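Local coordinates for MdcA (PDB 5VIT), which forms the alpha subunit of malonate decarboxylase and probably acts as the transferase that loads malonate onto the acyl-carrier subunit in exchange for acetate, at residues G154-R159 with V190-D195; G161-G166 with S208-V213. All coordinates share one frame; numbering follows the deposited sequence.

Interaction 1 (G154-R159 with V190-D195)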
loop_
_atom_site.group_PDB
_atom_site.type_symbol
_atom_site.label_atom_id
_atom_site.label_comp_id
_atom_site.label_asym_id
_atom_site.label_seq_id
_atom_site.Cartn_x
_atom_site.Cartn_y
_atom_site.Cartn_z
ATOM N N GLY A 154 8.295 47.379 -8.237
ATOM C CA GLY A 154 9.369 47.287 -7.259
ATOM C C GLY A 154 8.999 48.009 -5.972
ATOM O O GLY A 154 7.996 48.729 -5.927
ATOM N N PHE A 155 9.792 47.817 -4.919
ATOM C CA PHE A 155 9.604 48.588 -3.691
ATOM C C PHE A 155 10.172 50.015 -3.807
ATOM O O PHE A 155 9.481 50.990 -3.527
ATOM C CB PHE A 155 10.247 47.880 -2.503
ATOM C CG PHE A 155 9.406 46.781 -1.921
ATOM C CD1 PHE A 155 9.756 45.444 -2.110
ATOM C CD2 PHE A 155 8.273 47.079 -1.167
ATOM C CE1 PHE A 155 8.991 44.412 -1.566
ATOM C CE2 PHE A 155 7.496 46.053 -0.620
ATOM C CZ PHE A 155 7.864 44.717 -0.825
ATOM N N VAL A 156 11.430 50.133 -4.225
ATOM C CA VAL A 156 12.118 51.417 -4.223
ATOM C C VAL A 156 12.896 51.646 -5.512
ATOM O O VAL A 156 13.549 50.730 -6.011
ATOM C CB VAL A 156 13.111 51.525 -3.032
ATOM C CG1 VAL A 156 13.695 52.929 -2.938
ATOM C CG2 VAL A 156 12.436 51.146 -1.712
ATOM N N ALA A 157 12.836 52.868 -6.040
ATOM C CA ALA A 157 13.725 53.297 -7.125
ATOM C C ALA A 157 14.478 54.579 -6.766
ATOM O O ALA A 157 14.005 55.379 -5.957
ATOM C CB ALA A 157 12.945 53.499 -8.403
ATOM N N ASP A 158 15.658 54.773 -7.344
ATOM C CA ASP A 158 16.277 56.095 -7.305
ATOM C C ASP A 158 15.893 56.857 -8.589
ATOM O O ASP A 158 15.238 56.297 -9.484
ATOM C CB ASP A 158 17.804 56.005 -7.121
ATOM C CG ASP A 158 18.511 55.306 -8.280
ATOM O OD1 ASP A 158 17.922 55.197 -9.381
ATOM O OD2 ASP A 158 19.674 54.875 -8.084
ATOM N N ARG A 159 16.300 58.118 -8.684
ATOM C CA ARG A 159 15.863 58.980 -9.784
ATOM C C ARG A 159 16.378 58.485 -11.139
ATOM O O ARG A 159 15.800 58.817 -12.171
ATOM C CB ARG A 159 16.316 60.434 -9.553
ATOM C CG ARG A 159 16.050 60.998 -8.160
ATOM C CD ARG A 159 14.579 61.318 -7.942
ATOM N NE ARG A 159 14.057 62.271 -8.920
ATOM C CZ ARG A 159 12.775 62.633 -9.003
ATOM N NH1 ARG A 159 11.876 62.122 -8.164
ATOM N NH2 ARG A 159 12.388 63.502 -9.933
ATOM N N VAL A 190 7.061 51.886 -8.461
ATOM C CA VAL A 190 7.698 51.656 -7.175
ATOM C C VAL A 190 6.883 52.307 -6.053
ATOM O O VAL A 190 6.085 53.230 -6.280
ATOM C CB VAL A 190 9.146 52.182 -7.143
ATOM C CG1 VAL A 190 9.980 51.468 -8.184
ATOM C CG2 VAL A 190 9.178 53.685 -7.378
ATOM N N ASN A 191 7.078 51.808 -4.840
ATOM C CA ASN A 191 6.329 52.308 -3.715
ATOM C C ASN A 191 6.819 53.702 -3.314
ATOM O O ASN A 191 6.039 54.531 -2.842
ATOM C CB ASN A 191 6.420 51.314 -2.558
ATOM C CG ASN A 191 5.620 50.052 -2.822
ATOM O OD1 ASN A 191 4.900 49.961 -3.820
ATOM N ND2 ASN A 191 5.722 49.081 -1.920
ATOM N N ARG A 192 8.110 53.951 -3.515
ATOM C CA ARG A 192 8.698 55.264 -3.270
ATOM C C ARG A 192 10.013 55.455 -4.025
ATOM O O ARG A 192 10.804 54.517 -4.209
ATOM C CB ARG A 192 8.930 55.498 -1.769
ATOM C CG ARG A 192 9.963 54.593 -1.166
ATOM C CD ARG A 192 9.965 54.626 0.354
ATOM N NE ARG A 192 10.755 53.512 0.885
ATOM C CZ ARG A 192 12.042 53.592 1.207
ATOM N NH1 ARG A 192 12.691 54.749 1.073
ATOM N NH2 ARG A 192 12.681 52.518 1.674
ATOM N N ILE A 193 10.227 56.694 -4.456
ATOM C CA ILE A 193 11.431 57.085 -5.159
ATOM C C ILE A 193 12.302 57.866 -4.184
ATOM O O ILE A 193 11.844 58.842 -3.590
ATOM C CB ILE A 193 11.095 57.924 -6.417
ATOM C CG1 ILE A 193 10.119 57.156 -7.313
ATOM C CG2 ILE A 193 12.360 58.281 -7.180
ATOM C CD1 ILE A 193 9.462 57.979 -8.410
ATOM N N VAL A 194 13.537 57.405 -3.982
ATOM C CA VAL A 194 14.470 58.059 -3.064
ATOM C C VAL A 194 15.328 59.067 -3.819
ATOM O O VAL A 194 15.717 58.825 -4.966
ATOM C CB VAL A 194 15.394 57.041 -2.337
ATOM C CG1 VAL A 194 14.591 56.200 -1.374
ATOM C CG2 VAL A 194 16.157 56.152 -3.338
ATOM N N ASP A 195 15.615 60.201 -3.185
ATOM C CA ASP A 195 16.424 61.232 -3.833
ATOM C C ASP A 195 17.900 60.881 -3.733
ATOM O O ASP A 195 18.667 61.070 -4.678
ATOM C CB ASP A 195 16.145 62.603 -3.223
ATOM C CG ASP A 195 14.793 63.158 -3.642
ATOM O OD1 ASP A 195 14.458 63.070 -4.846
ATOM O OD2 ASP A 195 14.064 63.676 -2.770
HETATM O O HOH W 1 4.933 49.801 -6.493
#
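V156 and A157 pair in parallel with R192 and I193, forming the parallel pair of a small three-stranded mixed sheet whose third strand, 163-164, runs antiparallel to 156-158. A157 N donates to R192 O at 3.2 Å, and A157 O receives V194 N at 2.9 Å. Just before this pairing both chains turn a corner, at F155 and N191, as they leave the large parallel sheet containing strands 149-154 and 185-190. There F155 O grips two backbone donors: R192 N lies 3.3 Å away, nearly in line with the carbonyl, while N191 N, at 2.9 Å, sits above the carbonyl plane. Asparagine suits this corner because its short side chain brings an acceptor to F220 N and a water and sets its NH2 end beside the F155 ring. N191 CB rests 3.2 Å from F155 O. From there CG, anti to the carbonyl carbon of N191 (chi1 -72°), carries the amide alongside the phenylalanine. OD1 accepts from F220 N and from the water, which also donates to G154 O; ND2 comes within 3.3 Å of F155 CD2, the amide and ring planes being perpendicular. On one face of the small sheet A157, compact enough to lie close, sets CB 3.6 Å from V190 CG1. The opposite face carries branched V156, whose CG1 packs on V194 CG1 while CG2 lies 3.4 Å over one face of the R192 guanidinium plane, nearer its edge than its centre.

Interaction 2 (G161-G166 with S208-V213)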
loop_
_atom_site.group_PDB
_atom_site.type_symbol
_atom_site.label_atom_id
_atom_site.label_comp_id
_atom_site.label_asym_id
_atom_site.label_seq_id
_atom_site.Cartn_x
_atom_site.Cartn_y
_atom_site.Cartn_z
ATOM N N GLY A 161 16.756 55.190 -12.073
ATOM C CA GLY A 161 16.112 53.980 -12.550
ATOM C C GLY A 161 16.525 52.667 -11.900
ATOM O O GLY A 161 15.952 51.626 -12.227
ATOM N N ASN A 162 17.505 52.690 -10.999
ATOM C CA ASN A 162 17.838 51.478 -10.261
ATOM C C ASN A 162 16.653 51.141 -9.388
ATOM O O ASN A 162 16.045 52.040 -8.792
ATOM C CB ASN A 162 19.095 51.632 -9.410
ATOM C CG ASN A 162 20.310 51.978 -10.227
ATOM O OD1 ASN A 162 20.844 51.136 -10.947
ATOM N ND2 ASN A 162 20.767 53.227 -10.116
ATOM N N VAL A 163 16.314 49.853 -9.341
ATOM C CA VAL A 163 15.122 49.389 -8.645
ATOM C C VAL A 163 15.477 48.307 -7.644
ATOM O O VAL A 163 16.230 47.372 -7.958
ATOM C CB VAL A 163 14.056 48.835 -9.624
ATOM C CG1 VAL A 163 12.882 48.215 -8.855
ATOM C CG2 VAL A 163 13.571 49.922 -10.557
ATOM N N TYR A 164 14.940 48.457 -6.435
ATOM C CA TYR A 164 14.999 47.420 -5.420
ATOM C C TYR A 164 13.673 46.656 -5.396
ATOM O O TYR A 164 12.603 47.255 -5.266
ATOM C CB TYR A 164 15.310 48.028 -4.051
ATOM C CG TYR A 164 15.078 47.097 -2.880
ATOM C CD1 TYR A 164 15.954 46.050 -2.608
ATOM C CD2 TYR A 164 13.988 47.275 -2.037
ATOM C CE1 TYR A 164 15.748 45.203 -1.521
ATOM C CE2 TYR A 164 13.775 46.436 -0.953
ATOM C CZ TYR A 164 14.652 45.404 -0.699
ATOM O OH TYR A 164 14.422 44.575 0.375
ATOM N N THR A 165 13.747 45.338 -5.543
ATOM C CA THR A 165 12.553 44.509 -5.527
ATOM C C THR A 165 12.508 43.587 -4.327
ATOM O O THR A 165 11.456 43.033 -4.029
ATOM C CB THR A 165 12.427 43.636 -6.791
ATOM O OG1 THR A 165 13.659 42.939 -7.018
ATOM C CG2 THR A 165 12.064 44.471 -8.005
ATOM N N GLY A 166 13.648 43.392 -3.668
ATOM C CA GLY A 166 13.711 42.629 -2.428
ATOM C C GLY A 166 13.098 41.233 -2.436
ATOM O O GLY A 166 13.324 40.458 -3.375
ATOM N N SER A 208 20.103 50.762 -16.227
ATOM C CA SER A 208 20.288 50.511 -17.664
ATOM C C SER A 208 19.115 49.756 -18.289
ATOM O O SER A 208 18.753 49.990 -19.443
ATOM C CB SER A 208 21.570 49.711 -17.905
ATOM O OG SER A 208 22.558 50.013 -16.930
ATOM N N TRP A 209 18.524 48.852 -17.516
ATOM C CA TRP A 209 17.432 48.014 -18.000
ATOM C C TRP A 209 16.077 48.724 -17.974
ATOM O O TRP A 209 15.094 48.240 -18.550
ATOM C CB TRP A 209 17.314 46.741 -17.157
ATOM C CG TRP A 209 18.569 45.935 -16.987
ATOM C CD1 TRP A 209 19.847 46.321 -17.261
ATOM C CD2 TRP A 209 18.650 44.582 -16.509
ATOM N NE1 TRP A 209 20.721 45.302 -16.967
ATOM C CE2 TRP A 209 20.013 44.220 -16.509
ATOM C CE3 TRP A 209 17.701 43.652 -16.068
ATOM C CZ2 TRP A 209 20.460 42.961 -16.084
ATOM C CZ3 TRP A 209 18.141 42.404 -15.641
ATOM C CH2 TRP A 209 19.516 42.070 -15.655
ATOM N N VAL A 210 16.019 49.853 -17.272
ATOM C CA VAL A 210 14.748 50.510 -16.966
ATOM C C VAL A 210 14.589 51.810 -17.759
ATOM O O VAL A 210 15.539 52.570 -17.901
ATOM C CB VAL A 210 14.638 50.797 -15.444
ATOM C CG1 VAL A 210 13.470 51.731 -15.135
ATOM C CG2 VAL A 210 14.503 49.488 -14.674
ATOM N N ASP A 211 13.397 52.052 -18.296
ATOM C CA ASP A 211 13.164 53.271 -19.053
ATOM C C ASP A 211 12.419 54.321 -18.223
ATOM O O ASP A 211 12.766 55.507 -18.245
ATOM C CB ASP A 211 12.398 52.956 -20.335
ATOM C CG ASP A 211 13.182 52.034 -21.271
ATOM O OD1 ASP A 211 14.306 52.418 -21.689
ATOM O OD2 ASP A 211 12.676 50.919 -21.567
ATOM N N PHE A 212 11.403 53.893 -17.485
ATOM C CA PHE A 212 10.676 54.829 -16.633
ATOM C C PHE A 212 10.336 54.226 -15.281
ATOM O O PHE A 212 10.099 53.022 -15.176
ATOM C CB PHE A 212 9.397 55.300 -17.323
ATOM C CG PHE A 212 9.643 56.103 -18.558
ATOM C CD1 PHE A 212 9.259 55.619 -19.806
ATOM C CD2 PHE A 212 10.276 57.339 -18.481
ATOM C CE1 PHE A 212 9.489 56.364 -20.960
ATOM C CE2 PHE A 212 10.508 58.084 -19.625
ATOM C CZ PHE A 212 10.116 57.593 -20.867
ATOM N N VAL A 213 10.335 55.069 -14.252
ATOM C CA VAL A 213 9.780 54.709 -12.949
ATOM C C VAL A 213 8.609 55.634 -12.598
ATOM O O VAL A 213 8.550 56.787 -13.049
ATOM C CB VAL A 213 10.829 54.774 -11.827
ATOM C CG1 VAL A 213 11.877 53.713 -12.030
ATOM C CG2 VAL A 213 11.468 56.148 -11.780
#
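G161 meets V210 where the turn entering strand 163-164 runs against the segment leading into strand 212-215, and this is the tight part of a small, buried contact held by packing without a hydrogen bond between the two segments. V210 CB and CG2 each lie 3.6 Å from G161 O, and CG1 is 3.8 Å from the same oxygen. Both methyls can reach it because CG1 is anti to the backbone N (chi1 168°) and CG2 anti to the carbonyl carbon. Glycine fits at position 161 because at its positive phi of 113° a CB would press on the preceding carbonyl oxygen. Beyond this point the packing is looser. V163 CG2 stands 4.2 Å from V210 CG2 and 4.4 Å from V213 CG1, a trio of branched aliphatic side chains well suited to a buried, apolar position. Toward the solvent, S208 is exposed and turns away from the contact, and N162 spends its amide on D158 and the backbone N of A207. Around the valine cluster, V163 and V210 both touch V188 of strand 185-190 and V213 reaches V33 of strand 33-34, while W209 packs on helix 172-180 and meets the F181 ring edge-to-face.

Overall arrangement
The segments alternate along the chain: 154-159, 161-166, 190-195, then 208-213, so the two contacts cross along the chain; their centres lie about 8 Å apart. They share the three-stranded sheet, in which strand 156-158 lies between 163-164 and 192-194. F155 and V156 together face Y164 in a classic beta bulge: V156 O to Y164 N is 2.7 Å and F155 N to Y164 O is 2.9 Å, both probable hydrogen bonds. Interaction 1 follows two adjacent strands of the eight-stranded parallel sheet as they bend into this small sheet; interaction 2 packs the small sheet's hairpin against the segment entering strand 212-215. Together they join the small sheet to the large one.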